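Putative enzyme related to aldose 1-epimerase (Salmonella typhimurium, PDB 2HTA) probably catalyses the interconversion of the alpha and beta anomers of glucose 6-phosphate, acting as a hexose-6-phosphate 1-epimerase (mutarotase). Local coordinates at residues Gly196-Asp201 and Ala206-Leu211; Phe99-Ala102 and Pro108-Gly111; Ala262-Met267 and Asp273-Phe278. All blocks are in the same frame, centred on the assembly; numbering follows the deposited sequence.

Contact 1: Gly196-Asp201 and Ala206-Leu211; sequences GDRFID and AKEGVL
Phe199 and Gly209 make the hydrogen-bonded pair of an antiparallel hairpin, in which the axes of strands 198-201 and 207-210 approach to 4.5 Å with their directions 145° apart. Gly209 N donates to Phe199 O over 2.9 Å, and Phe199 N returns a bond to Gly209 O. Arg198-Val210 and Ile200-Glu208 are the adjacent non-hydrogen-bonded pairs; past the strand end, Leu211 N still reaches Asp197 O at 2.7 Å. The Phe199 ring is folded back over the partner strand because CG sits between the backbone N and the carbonyl carbon (chi1 58°). One ring face rests on bare glycine backbone, a CH-pi contact with Gly209 CA 3.8 Å from the Phe199 ring centroid, displaced toward the rim. Leu211 CG approaches obliquely, 3.8 Å from Phe199 CE2. Within the larger antiparallel sheet of the galactose-mutarotase-like beta-sandwich, the hairpin is joined through 198-201 to strand 222-226, where Arg224 touches Phe199 and Tyr226 touches Leu211. Arg198, Ile200, Glu208 and Val210 share the opposite face of the hairpin from Phe199. There Arg198 NH1 forms a salt bridge with Glu208 OE1 at 3.2 Å. The oxygen lies near the guanidinium plane but is met on its anti side and out of the carboxylate plane, the two planes being turned 64° apart. Val210 CG2 sits over the centre of one guanidinium face, 3.7 Å from Arg198 CZ, so the guanidinium has a methyl over one face and a carboxylate at its edge. Farther along, Ile200 CG2 meets Ala206 CB at 3.7 Å, where the second segment leaves the turn. Asp201 sends its carboxylate away from the partner strand: OD2 forms a salt bridge with Arg224 and accepts a hydrogen bond from Asn204.

Contact 2: Phe99-Ala102 and Pro108-Gly111; sequences FGPA and PSHG
Phe99 carries CG anti to the backbone N (chi1 174°), while His110 sets its CG beside its own N and anti to the carbonyl carbon (chi1 -56°); the two rings consequently lie side by side, pointing the same way. Neither stacked nor edge-to-face, they meet obliquely with centroids 5.1 Å apart and planes inclined by 36°. Phe99 CE1 and His110 CE1 approach to 3.5 Å, and Phe99 CD1 lies equally near His110 ND1. The same histidine nitrogen faces the backbone of the first segment, 2.9 Å from Gly100 N. A single backbone hydrogen bond ties the two segments, from His110 N to Gly100 O at 2.9 Å. Gly100 O also receives the CA-H of Ser109 at 3.2 Å from Ser109 CA, so one carbonyl takes in two successive residues of the other segment. Away from the rings the touch is lighter: Ser109 OG lies 3.5 Å from Pro101 CA, and the Ala102 methyl meets Pro108 O at 3.5 Å. Both segments belong to the long loop between strands 94-95 and 119-125, which folds back on itself beside the presumed active site. Phe99 touches the presumed catalytic Glu282 of strand 278-286, and its N is held by Thr175 OG1. The His110 ring meets that of His179, the other presumed catalytic residue, edge-to-face. Ser109 O accepts a bond from Arg114, a substrate-binding residue by similarity. Taken together, the bond at Gly100 O holds the His110 amide while Phe99 flanks its imidazole, an arrangement consistent with His110 being a second-shell residue that helps position His179.

Contact 3: Ala262-Met267 and Asp273-Phe278; sequences ALSVSM and DGYKTF
Ser264 of helix 260-266 meets Tyr275 in a short 3-10 turn, 274-276, where the chain is about to enter strand 278-286 of the beta-sandwich; the connection between helix and strand thus curls back against the helix. The close part centres on the Ser264 side chain, with Tyr275 against it. The serine OG stands anti to the backbone N (chi1 -161°) and points toward the backbone of Gly274 and Tyr275, with Gly274 N at 3.5 Å from Ser264 OG. Tyr275 N makes a weak hydrogen bond to the same oxygen, bent to 152° at the hydrogen. This buried hydroxyl has the carbonyl oxygens of Asp272, the strongest partner, and Pro271 as acceptors for its one proton. It therefore joins the helix to the intervening loop as well as to the 3-10 turn.

Toward solvent the interface thins quickly. Asp273 contributes little besides its backbone, and its side chain sets off away from the helix. The Tyr275 ring touches the helix only along its inner part, its chi1 of 77° holding CG between the backbone N and the carbonyl carbon. Lys276 CG covers one face of that ring, offset toward the rim. Beyond the helix contact, Asn258 ND2 bonds both Tyr275 O and Phe278 O. The tightest carbon contact comes obliquely to the tyrosine ring, Ser264 CB to Tyr275 CD2 at 3.6 Å.

In the fold
The three contacts follow one another along the chain without touching, their centres 20 to 24 Å apart. Contact 2 is nearest the presumed catalytic pair: the side chain of Phe99 comes within about 3 Å of that of Glu282, and that of His110 within about 4 Å of that of His179. Contact 3 precedes strand 278-286, which carries Glu282, yet Tyr275 remains about 12 Å from His179 between side chains; Gly274 lies about 8 Å from the side chain of Arg89, a probable substrate-binding residue. Contact 1 comes closest to the probable sugar site at Asp201, whose side chain is about 6 Å from that of Asp223, substrate-binding by similarity. Lys202, directly after Asp201, touches Phe99, linking contacts 1 and 2, whose nearest atoms are about 9 Å apart.

Contact 1: Gly196-Asp201 and Ala206-Leu211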
loop_
_atom_site.group_PDB
_atom_site.type_symbol
_atom_site.label_atom_id
_atom_site.label_comp_id
_atom_site.label_asym_id
_atom_site.label_seq_id
_atom_site.Cartn_x
_atom_site.Cartn_y
_atom_site.Cartn_z
ATOM N N GLY A 196 -10.752 15.842 -6.488
ATOM C CA GLY A 196 -10.423 17.177 -6.961
ATOM C C GLY A 196 -10.713 17.406 -8.443
ATOM O O GLY A 196 -11.781 17.010 -8.947
ATOM N N ASP A 197 -9.791 18.076 -9.139
ATOM C CA ASP A 197 -10.082 18.518 -10.493
ATOM C C ASP A 197 -9.076 17.997 -11.521
ATOM O O ASP A 197 -9.407 17.079 -12.303
ATOM C CB ASP A 197 -10.352 20.066 -10.541
ATOM C CG ASP A 197 -9.215 20.936 -9.935
ATOM O OD1 ASP A 197 -8.079 20.469 -9.600
ATOM O OD2 ASP A 197 -9.491 22.172 -9.847
ATOM N N ARG A 198 -7.874 18.579 -11.549
ATOM C CA ARG A 198 -6.898 18.177 -12.618
ATOM C C ARG A 198 -6.270 16.836 -12.337
ATOM O O ARG A 198 -6.039 16.470 -11.163
ATOM C CB ARG A 198 -5.830 19.245 -12.784
ATOM C CG ARG A 198 -6.494 20.581 -13.199
ATOM C CD ARG A 198 -5.483 21.708 -13.601
ATOM N NE ARG A 198 -6.251 22.696 -14.395
ATOM C CZ ARG A 198 -6.306 22.725 -15.731
ATOM N NH1 ARG A 198 -5.594 21.874 -16.477
ATOM N NH2 ARG A 198 -7.053 23.650 -16.318
ATOM N N PHE A 199 -5.930 16.114 -13.412
ATOM C CA PHE A 199 -5.260 14.831 -13.316
ATOM C C PHE A 199 -4.411 14.573 -14.553
ATOM O O PHE A 199 -4.612 15.214 -15.598
ATOM C CB PHE A 199 -6.232 13.645 -13.152
ATOM C CG PHE A 199 -7.239 13.517 -14.256
ATOM C CD1 PHE A 199 -6.974 12.691 -15.358
ATOM C CD2 PHE A 199 -8.457 14.167 -14.185
ATOM C CE1 PHE A 199 -7.916 12.536 -16.390
ATOM C CE2 PHE A 199 -9.418 14.007 -15.226
ATOM C CZ PHE A 199 -9.119 13.185 -16.333
ATOM N N ILE A 200 -3.446 13.703 -14.393
ATOM C CA ILE A 200 -2.624 13.225 -15.536
ATOM C C ILE A 200 -3.091 11.818 -15.795
ATOM O O ILE A 200 -3.126 11.000 -14.879
ATOM C CB ILE A 200 -1.116 13.249 -15.196
ATOM C CG1 ILE A 200 -0.686 14.703 -14.996
ATOM C CG2 ILE A 200 -0.260 12.662 -16.371
ATOM C CD1 ILE A 200 0.558 14.838 -14.044
ATOM N N ASP A 201 -3.491 11.556 -17.038
ATOM C CA ASP A 201 -3.985 10.246 -17.437
ATOM C C ASP A 201 -2.846 9.474 -18.098
ATOM O O ASP A 201 -2.545 9.679 -19.302
ATOM C CB ASP A 201 -5.145 10.442 -18.426
ATOM C CG ASP A 201 -5.838 9.157 -18.791
ATOM O OD1 ASP A 201 -5.266 8.094 -18.522
ATOM O OD2 ASP A 201 -6.934 9.217 -19.395
ATOM N N ALA A 206 -0.322 10.628 -21.011
ATOM C CA ALA A 206 -0.113 11.596 -19.916
ATOM C C ALA A 206 -0.832 12.936 -20.149
ATOM O O ALA A 206 -0.375 13.994 -19.722
ATOM C CB ALA A 206 1.350 11.752 -19.564
ATOM N N LYS A 207 -1.995 12.877 -20.813
ATOM C CA LYS A 207 -2.778 14.072 -21.081
ATOM C C LYS A 207 -3.366 14.539 -19.788
ATOM O O LYS A 207 -3.695 13.728 -18.934
ATOM C CB LYS A 207 -3.921 13.806 -22.055
ATOM C CG LYS A 207 -3.421 13.521 -23.491
ATOM C CD LYS A 207 -4.605 13.148 -24.369
ATOM C CE LYS A 207 -4.215 13.051 -25.780
ATOM N NZ LYS A 207 -5.346 12.410 -26.536
ATOM N N GLU A 208 -3.470 15.840 -19.661
ATOM C CA GLU A 208 -4.066 16.412 -18.438
ATOM C C GLU A 208 -5.566 16.587 -18.646
ATOM O O GLU A 208 -6.012 17.207 -19.635
ATOM C CB GLU A 208 -3.394 17.741 -18.135
ATOM C CG GLU A 208 -3.845 18.382 -16.829
ATOM C CD GLU A 208 -2.743 19.149 -16.182
ATOM O OE1 GLU A 208 -3.088 20.100 -15.482
ATOM O OE2 GLU A 208 -1.544 18.789 -16.337
ATOM N N GLY A 209 -6.349 16.036 -17.724
ATOM C CA GLY A 209 -7.778 16.163 -17.733
ATOM C C GLY A 209 -8.269 16.996 -16.574
ATOM O O GLY A 209 -7.509 17.386 -15.700
ATOM N N VAL A 210 -9.567 17.278 -16.566
ATOM C CA VAL A 210 -10.150 18.034 -15.470
ATOM C C VAL A 210 -11.471 17.388 -15.120
ATOM O O VAL A 210 -12.333 17.285 -15.990
ATOM C CB VAL A 210 -10.400 19.528 -15.852
ATOM C CG1 VAL A 210 -11.114 20.264 -14.685
ATOM C CG2 VAL A 210 -9.073 20.273 -16.157
ATOM N N LEU A 211 -11.610 16.935 -13.875
ATOM C CA LEU A 211 -12.924 16.501 -13.324
ATOM C C LEU A 211 -13.673 17.710 -12.846
ATOM O O LEU A 211 -13.068 18.683 -12.358
ATOM C CB LEU A 211 -12.750 15.491 -12.171
ATOM C CG LEU A 211 -12.072 14.158 -12.450
ATOM C CD1 LEU A 211 -11.815 13.435 -11.170
ATOM C CD2 LEU A 211 -12.801 13.210 -13.492
#

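Contact 2: Phe99-Ala102 and Pro108-Gly111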
loop_
_atom_site.group_PDB
_atom_site.type_symbol
_atom_site.label_atom_id
_atom_site.label_comp_id
_atom_site.label_asym_id
_atom_site.label_seq_id
_atom_site.Cartn_x
_atom_site.Cartn_y
_atom_site.Cartn_z
ATOM N N PHE A 99 8.760 6.694 -7.198
ATOM C CA PHE A 99 7.433 6.219 -7.541
ATOM C C PHE A 99 7.389 6.016 -9.077
ATOM O O PHE A 99 7.891 6.859 -9.836
ATOM C CB PHE A 99 6.374 7.267 -7.134
ATOM C CG PHE A 99 4.983 6.914 -7.596
ATOM C CD1 PHE A 99 4.321 5.783 -7.070
ATOM C CD2 PHE A 99 4.371 7.636 -8.607
ATOM C CE1 PHE A 99 3.034 5.448 -7.514
ATOM C CE2 PHE A 99 3.096 7.288 -9.065
ATOM C CZ PHE A 99 2.429 6.185 -8.472
ATOM N N GLY A 100 6.809 4.908 -9.502
ATOM C CA GLY A 100 6.534 4.633 -10.926
ATOM C C GLY A 100 7.787 4.084 -11.618
ATOM O O GLY A 100 8.736 3.668 -10.971
ATOM N N PRO A 101 7.809 4.120 -12.941
ATOM C CA PRO A 101 8.951 3.532 -13.673
ATOM C C PRO A 101 10.299 4.137 -13.299
ATOM O O PRO A 101 10.390 5.360 -13.102
ATOM C CB PRO A 101 8.587 3.802 -15.140
ATOM C CG PRO A 101 7.146 3.928 -15.173
ATOM C CD PRO A 101 6.768 4.653 -13.850
ATOM N N ALA A 102 11.331 3.312 -13.147
ATOM C CA ALA A 102 12.683 3.793 -12.790
ATOM C C ALA A 102 13.212 4.702 -13.862
ATOM O O ALA A 102 12.989 4.437 -15.048
ATOM C CB ALA A 102 13.662 2.640 -12.683
ATOM N N PRO A 108 13.484 -1.567 -11.317
ATOM C CA PRO A 108 12.051 -1.815 -11.295
ATOM C C PRO A 108 11.269 -0.528 -11.049
ATOM O O PRO A 108 11.854 0.484 -10.633
ATOM C CB PRO A 108 11.877 -2.810 -10.106
ATOM C CG PRO A 108 13.010 -2.469 -9.140
ATOM C CD PRO A 108 14.177 -1.982 -10.079
ATOM N N SER A 109 9.969 -0.568 -11.295
ATOM C CA SER A 109 9.045 0.457 -10.833
ATOM C C SER A 109 9.079 0.554 -9.295
ATOM O O SER A 109 9.406 -0.422 -8.620
ATOM C CB SER A 109 7.621 0.092 -11.275
ATOM O OG SER A 109 7.398 0.545 -12.615
ATOM N N HIS A 110 8.736 1.729 -8.776
ATOM C CA HIS A 110 8.391 1.889 -7.335
ATOM C C HIS A 110 9.546 1.617 -6.381
ATOM O O HIS A 110 9.335 1.171 -5.223
ATOM C CB HIS A 110 7.152 1.048 -6.965
ATOM C CG HIS A 110 5.956 1.344 -7.808
ATOM N ND1 HIS A 110 5.559 2.632 -8.121
ATOM C CD2 HIS A 110 5.079 0.523 -8.431
ATOM C CE1 HIS A 110 4.484 2.591 -8.888
ATOM N NE2 HIS A 110 4.176 1.322 -9.097
ATOM N N GLY A 111 10.779 1.914 -6.832
ATOM C CA GLY A 111 11.924 1.880 -5.924
ATOM C C GLY A 111 12.490 0.520 -5.615
ATOM O O GLY A 111 12.356 -0.424 -6.419
#

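Contact 3: Ala262-Met267 and Asp273-Phe278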
loop_
_atom_site.group_PDB
_atom_site.type_symbol
_atom_site.label_atom_id
_atom_site.label_comp_id
_atom_site.label_asym_id
_atom_site.label_seq_id
_atom_site.Cartn_x
_atom_site.Cartn_y
_atom_site.Cartn_z
ATOM N N ALA A 262 -7.407 -7.051 -19.623
ATOM C CA ALA A 262 -6.214 -7.444 -20.421
ATOM C C ALA A 262 -4.936 -7.505 -19.572
ATOM O O ALA A 262 -4.220 -8.533 -19.522
ATOM C CB ALA A 262 -6.013 -6.465 -21.583
ATOM N N LEU A 263 -4.659 -6.396 -18.884
ATOM C CA LEU A 263 -3.509 -6.345 -17.990
ATOM C C LEU A 263 -3.578 -7.318 -16.853
ATOM O O LEU A 263 -2.558 -7.850 -16.461
ATOM C CB LEU A 263 -3.299 -4.938 -17.440
ATOM C CG LEU A 263 -2.479 -4.021 -18.316
ATOM C CD1 LEU A 263 -2.245 -2.737 -17.528
ATOM C CD2 LEU A 263 -1.102 -4.661 -18.667
ATOM N N SER A 264 -4.771 -7.531 -16.291
ATOM C CA SER A 264 -4.950 -8.516 -15.222
ATOM C C SER A 264 -4.582 -9.916 -15.690
ATOM O O SER A 264 -4.002 -10.725 -14.954
ATOM C CB SER A 264 -6.395 -8.501 -14.723
ATOM O OG SER A 264 -6.452 -9.106 -13.444
ATOM N N VAL A 265 -4.937 -10.203 -16.941
ATOM C CA VAL A 265 -4.574 -11.473 -17.559
ATOM C C VAL A 265 -3.076 -11.618 -17.771
ATOM O O VAL A 265 -2.512 -12.677 -17.495
ATOM C CB VAL A 265 -5.342 -11.725 -18.906
ATOM C CG1 VAL A 265 -4.750 -12.961 -19.638
ATOM C CG2 VAL A 265 -6.840 -11.901 -18.665
ATOM N N SER A 266 -2.407 -10.585 -18.251
ATOM C CA SER A 266 -0.980 -10.751 -18.548
ATOM C C SER A 266 -0.047 -10.622 -17.336
ATOM O O SER A 266 1.095 -11.052 -17.408
ATOM C CB SER A 266 -0.545 -9.809 -19.682
ATOM O OG SER A 266 -0.694 -8.466 -19.263
ATOM N N MET A 267 -0.528 -10.056 -16.220
ATOM C CA MET A 267 0.286 -9.964 -15.015
ATOM C C MET A 267 0.309 -11.314 -14.315
ATOM O O MET A 267 -0.704 -11.771 -13.809
ATOM C CB MET A 267 -0.275 -8.887 -14.089
ATOM C CG MET A 267 -0.261 -7.523 -14.735
ATOM S SD MET A 267 -1.121 -6.226 -13.805
ATOM C CE MET A 267 -0.266 -6.331 -12.314
ATOM N N ASP A 273 -8.928 -12.651 -13.194
ATOM C CA ASP A 273 -10.058 -11.795 -12.814
ATOM C C ASP A 273 -9.777 -10.906 -11.575
ATOM O O ASP A 273 -10.709 -10.326 -11.000
ATOM C CB ASP A 273 -11.307 -12.630 -12.535
ATOM C CG ASP A 273 -11.957 -13.124 -13.812
ATOM O OD1 ASP A 273 -11.730 -12.490 -14.891
ATOM O OD2 ASP A 273 -12.690 -14.139 -13.757
ATOM N N GLY A 274 -8.516 -10.817 -11.161
ATOM C CA GLY A 274 -8.168 -10.011 -9.958
ATOM C C GLY A 274 -8.672 -8.578 -9.986
ATOM O O GLY A 274 -9.123 -8.021 -8.954
ATOM N N TYR A 275 -8.588 -7.959 -11.156
ATOM C CA TYR A 275 -8.995 -6.553 -11.318
ATOM C C TYR A 275 -10.438 -6.292 -10.908
ATOM O O TYR A 275 -10.776 -5.176 -10.568
ATOM C CB TYR A 275 -8.793 -6.082 -12.753
ATOM C CG TYR A 275 -9.907 -6.606 -13.683
ATOM C CD1 TYR A 275 -10.985 -5.775 -14.064
ATOM C CD2 TYR A 275 -9.909 -7.933 -14.111
ATOM C CE1 TYR A 275 -12.016 -6.245 -14.873
ATOM C CE2 TYR A 275 -10.931 -8.410 -14.913
ATOM C CZ TYR A 275 -11.969 -7.558 -15.295
ATOM O OH TYR A 275 -12.967 -8.064 -16.109
ATOM N N LYS A 276 -11.282 -7.322 -10.921
ATOM C CA LYS A 276 -12.664 -7.206 -10.512
ATOM C C LYS A 276 -12.874 -6.772 -9.049
ATOM O O LYS A 276 -13.883 -6.167 -8.752
ATOM C CB LYS A 276 -13.401 -8.529 -10.730
ATOM C CG LYS A 276 -13.651 -8.725 -12.232
ATOM C CD LYS A 276 -14.428 -9.989 -12.525
ATOM C CE LYS A 276 -14.834 -10.003 -14.005
ATOM N NZ LYS A 276 -15.803 -11.116 -14.325
ATOM N N THR A 277 -11.958 -7.148 -8.155
ATOM C CA THR A 277 -12.211 -6.971 -6.733
ATOM C C THR A 277 -11.219 -6.055 -6.003
ATOM O O THR A 277 -11.136 -6.073 -4.756
ATOM C CB THR A 277 -12.337 -8.318 -6.007
ATOM O OG1 THR A 277 -11.196 -9.136 -6.318
ATOM C CG2 THR A 277 -13.634 -9.021 -6.489
ATOM N N PHE A 278 -10.527 -5.203 -6.765
ATOM C CA PHE A 278 -9.774 -4.125 -6.115
ATOM C C PHE A 278 -9.773 -2.826 -6.882
ATOM O O PHE A 278 -9.986 -2.800 -8.119
ATOM C CB PHE A 278 -8.343 -4.576 -5.766
ATOM C CG PHE A 278 -7.377 -4.552 -6.945
ATOM C CD1 PHE A 278 -6.669 -3.388 -7.288
ATOM C CD2 PHE A 278 -7.179 -5.710 -7.708
ATOM C CE1 PHE A 278 -5.787 -3.374 -8.376
ATOM C CE2 PHE A 278 -6.266 -5.707 -8.795
ATOM C CZ PHE A 278 -5.577 -4.550 -9.103
#